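Transcobalamin-1 (PDB 4KKI) binds vitamin B12 with femtomolar affinity and protects it from the acidic environment of the stomach. Local coordinates at residues A[143-146]-A[147-151]; A[88-91]-A[92-96]. All coordinates share one frame; numbering follows the deposited sequence.

Interaction 1. Residues A[143-146]-A[147-151]; sequences NYYQ and LSLDV
L147 meets Y144 and N143 in the first turn of helix 144-156, an N-capped turn of the alpha6-alpha6 barrel that faces cyanocobalamin. Its N donates to N143 O at 3.0 Å, while CD2 lies over one face of the Y144 ring in a CH-pi contact, 3.9 Å from the centroid and 29° off the normal. Leucine and tyrosine run side by side, pointing the same way. S148 returns to Y144 twice: N (2.8 Å) and OG (2.7 Å) reach Y144 O from opposite faces of its carbonyl plane. With chi1 at -58°, OG sits beside its own backbone N, and the buried hydroxyl is satisfied within the turn. L149 N bonds to Y145 O, and its CD1 comes obliquely to CE2 of the Y145 ring at 3.8 Å. Both tyrosine hydroxyls bond farther off, Y144 OH to H169 O and Y145 OH to E246 OE1. D150 N continues the helix with a bond to Q146 O at 2.7 Å. Q146, a residue of the experimentally identified cobalamin site, sends NE2 to the ligand and OE1 to S91 and G93 of the neighbouring helix start, where the D150 carboxylate meets S92. N143 uses both ends of its amide: ND2 donates to cyanocobalamin, and OD1 caps the helix by accepting from Q146 N at 2.8 Å, with an N-H...O angle of 158°.

Interaction 2. Residues A[88-91]-A[92-96]; sequences SDVS and SGELA
E94 reaches back to the start of its own helix with an extended chain, CG lying beside its backbone N, to take the backbone N-H of S91, while S91 OG accepts from E94 N: a reciprocal capping box in which each residue bonds the other's main chain. The glutamate bond is 3.1 Å from S91 N to E94 OE1, and the donor meets the carboxylate from above its plane, 41° out of it, although the N-H points well at the oxygen (156°). In the other direction E94 N lies 3.1 Å from S91 OG. The serine chi1 of 81° sets OG between its backbone N and carbonyl carbon, turned to the first turn, where it also touches E94 CG at 3.2 Å; the same hydroxyl is hydrogen-bonded to Q146 OE1 of helix 144-156. L95 N then makes the first regular helical bond, 3.0 Å to S91 O. V90 packs beside the box. Its CG1 lies obliquely on E94 CB at 3.6 Å and more loosely on L95 CB at 4.2 Å. V90 CG1 also lies 3.6 Å from E94 OE1, and R86 makes a long, weak ion pair with the same oxygen. G93 and E94 touch cyanocobalamin, so the cap lies at the wall of the ligand pocket. The loop that follows helix 69-85 enters helix 92-102 here, with L95 packed on helix 118-135, S92 OG bonded to E129 of that helix, and A96 lying against L149 and A153 of helix 144-156.

Overall arrangement
Along the chain interaction 2 comes first, at the start of helix 92-102, and interaction 1 follows at the start of helix 144-156; helices 111-115 and 118-135 lie between them in sequence, the latter packed against both. Both belong to the N-terminal alpha domain. The centres are 11 Å apart, and the two helix starts touch directly, joined by probable side-chain hydrogen bonds from Q146 and D150 to the serines that open helix 92-102. Two capped helix ends thus meet beside the corrinoid. The 143-146 segment supplies polar side chains to it, while 92-96 adds contacts from G93 and E94, and the two probably form adjoining parts of the pocket wall.

Interaction 1. Residues A[143-146]-A[147-151]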
# COMPACT_ATOMS: atom_id res chain seq x y z
N ASN A 143 6.62 -7.27 -5.87
CA ASN A 143 5.22 -7.62 -6.12
C ASN A 143 4.62 -6.72 -7.19
O ASN A 143 5.28 -5.81 -7.70
CB ASN A 143 4.43 -7.49 -4.82
CG ASN A 143 4.63 -6.15 -4.15
OD1 ASN A 143 4.15 -5.13 -4.63
ND2 ASN A 143 5.34 -6.15 -3.03
N TYR A 144 3.36 -6.97 -7.54
CA TYR A 144 2.71 -6.19 -8.59
C TYR A 144 2.23 -4.82 -8.12
O TYR A 144 2.02 -3.92 -8.93
CB TYR A 144 1.55 -6.97 -9.22
CG TYR A 144 1.92 -7.71 -10.48
CD1 TYR A 144 3.21 -8.19 -10.68
CD2 TYR A 144 0.98 -7.92 -11.48
CE1 TYR A 144 3.55 -8.87 -11.84
CE2 TYR A 144 1.31 -8.60 -12.64
CZ TYR A 144 2.59 -9.07 -12.81
OH TYR A 144 2.92 -9.74 -13.97
N TYR A 145 2.04 -4.68 -6.81
CA TYR A 145 1.71 -3.38 -6.23
C TYR A 145 2.86 -2.40 -6.51
O TYR A 145 2.63 -1.28 -6.95
CB TYR A 145 1.46 -3.53 -4.74
CG TYR A 145 1.02 -2.26 -4.04
CD1 TYR A 145 -0.32 -1.91 -3.97
CD2 TYR A 145 1.95 -1.43 -3.43
CE1 TYR A 145 -0.73 -0.76 -3.33
CE2 TYR A 145 1.55 -0.27 -2.78
CZ TYR A 145 0.21 0.06 -2.74
OH TYR A 145 -0.18 1.20 -2.09
N GLN A 146 4.09 -2.85 -6.26
CA GLN A 146 5.26 -2.03 -6.53
C GLN A 146 5.49 -1.88 -8.03
O GLN A 146 5.88 -0.82 -8.51
CB GLN A 146 6.51 -2.61 -5.86
CG GLN A 146 6.42 -2.64 -4.34
CD GLN A 146 7.77 -2.82 -3.68
OE1 GLN A 146 8.81 -2.51 -4.26
NE2 GLN A 146 7.76 -3.32 -2.45
N LEU A 147 5.24 -2.96 -8.77
CA LEU A 147 5.37 -2.94 -10.22
C LEU A 147 4.44 -1.89 -10.81
O LEU A 147 4.79 -1.21 -11.78
CB LEU A 147 5.05 -4.31 -10.81
CG LEU A 147 5.62 -4.59 -12.19
CD1 LEU A 147 7.13 -4.78 -12.12
CD2 LEU A 147 4.96 -5.81 -12.81
N SER A 148 3.26 -1.75 -10.21
CA SER A 148 2.29 -0.75 -10.64
C SER A 148 2.78 0.64 -10.25
O SER A 148 2.64 1.59 -11.02
CB SER A 148 0.93 -1.02 -10.01
OG SER A 148 0.45 -2.31 -10.36
N LEU A 149 3.33 0.74 -9.05
CA LEU A 149 3.95 1.98 -8.60
C LEU A 149 5.06 2.40 -9.57
O LEU A 149 5.20 3.58 -9.88
CB LEU A 149 4.51 1.83 -7.18
CG LEU A 149 3.54 1.92 -6.01
CD1 LEU A 149 4.23 1.59 -4.70
CD2 LEU A 149 2.92 3.30 -5.95
N ASP A 150 5.82 1.42 -10.05
CA ASP A 150 6.92 1.69 -10.97
C ASP A 150 6.42 2.29 -12.28
O ASP A 150 6.91 3.33 -12.72
CB ASP A 150 7.70 0.41 -11.26
CG ASP A 150 8.37 -0.15 -10.02
OD1 ASP A 150 8.65 0.63 -9.09
OD2 ASP A 150 8.61 -1.37 -9.98
N VAL A 151 5.46 1.62 -12.90
CA VAL A 151 4.89 2.10 -14.16
C VAL A 151 4.24 3.47 -13.98
O VAL A 151 4.40 4.35 -14.82
CB VAL A 151 3.85 1.10 -14.72
CG1 VAL A 151 3.19 1.65 -15.97
CG2 VAL A 151 4.52 -0.24 -15.00

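Interaction 2. Residues A[88-91]-A[92-96]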
# COMPACT_ATOMS: atom_id res chain seq x y z
N SER A 88 21.29 1.04 -3.80
CA SER A 88 21.29 -0.24 -4.50
C SER A 88 20.31 -1.23 -3.87
O SER A 88 19.78 -2.11 -4.55
CB SER A 88 22.70 -0.84 -4.52
OG SER A 88 22.72 -2.07 -5.22
N ASP A 89 20.06 -1.08 -2.57
CA ASP A 89 19.17 -1.98 -1.85
C ASP A 89 17.71 -1.50 -1.83
O ASP A 89 16.81 -2.25 -1.47
CB ASP A 89 19.67 -2.21 -0.42
CG ASP A 89 20.99 -2.94 -0.38
OD1 ASP A 89 21.25 -3.75 -1.29
OD2 ASP A 89 21.78 -2.70 0.57
N VAL A 90 17.50 -0.24 -2.22
CA VAL A 90 16.16 0.33 -2.26
C VAL A 90 15.30 -0.36 -3.31
O VAL A 90 15.71 -0.47 -4.47
CB VAL A 90 16.20 1.84 -2.54
CG1 VAL A 90 14.81 2.38 -2.80
CG2 VAL A 90 16.85 2.58 -1.37
N SER A 91 14.12 -0.84 -2.92
CA SER A 91 13.26 -1.55 -3.85
C SER A 91 12.71 -0.59 -4.90
O SER A 91 12.65 0.62 -4.67
CB SER A 91 12.10 -2.23 -3.12
OG SER A 91 11.06 -1.31 -2.85
N SER A 92 12.31 -1.13 -6.04
CA SER A 92 11.75 -0.33 -7.12
C SER A 92 10.55 0.49 -6.64
O SER A 92 10.46 1.68 -6.93
CB SER A 92 11.36 -1.21 -8.31
OG SER A 92 10.40 -2.19 -7.93
N GLY A 93 9.66 -0.15 -5.89
CA GLY A 93 8.49 0.52 -5.35
C GLY A 93 8.83 1.65 -4.39
O GLY A 93 8.15 2.67 -4.37
N GLU A 94 9.88 1.46 -3.60
CA GLU A 94 10.32 2.48 -2.65
C GLU A 94 10.84 3.71 -3.38
O GLU A 94 10.57 4.84 -2.99
CB GLU A 94 11.40 1.93 -1.72
CG GLU A 94 10.89 1.00 -0.63
CD GLU A 94 12.01 0.41 0.20
OE1 GLU A 94 13.16 0.40 -0.27
OE2 GLU A 94 11.73 -0.05 1.33
N LEU A 95 11.59 3.47 -4.45
CA LEU A 95 12.13 4.55 -5.27
C LEU A 95 11.00 5.25 -6.02
O LEU A 95 11.03 6.47 -6.19
CB LEU A 95 13.17 4.01 -6.25
CG LEU A 95 13.80 5.05 -7.18
CD1 LEU A 95 14.38 6.19 -6.36
CD2 LEU A 95 14.86 4.42 -8.06
N ALA A 96 10.02 4.47 -6.47
CA ALA A 96 8.85 5.02 -7.14
C ALA A 96 8.12 6.02 -6.25
O ALA A 96 7.77 7.12 -6.69
CB ALA A 96 7.91 3.91 -7.58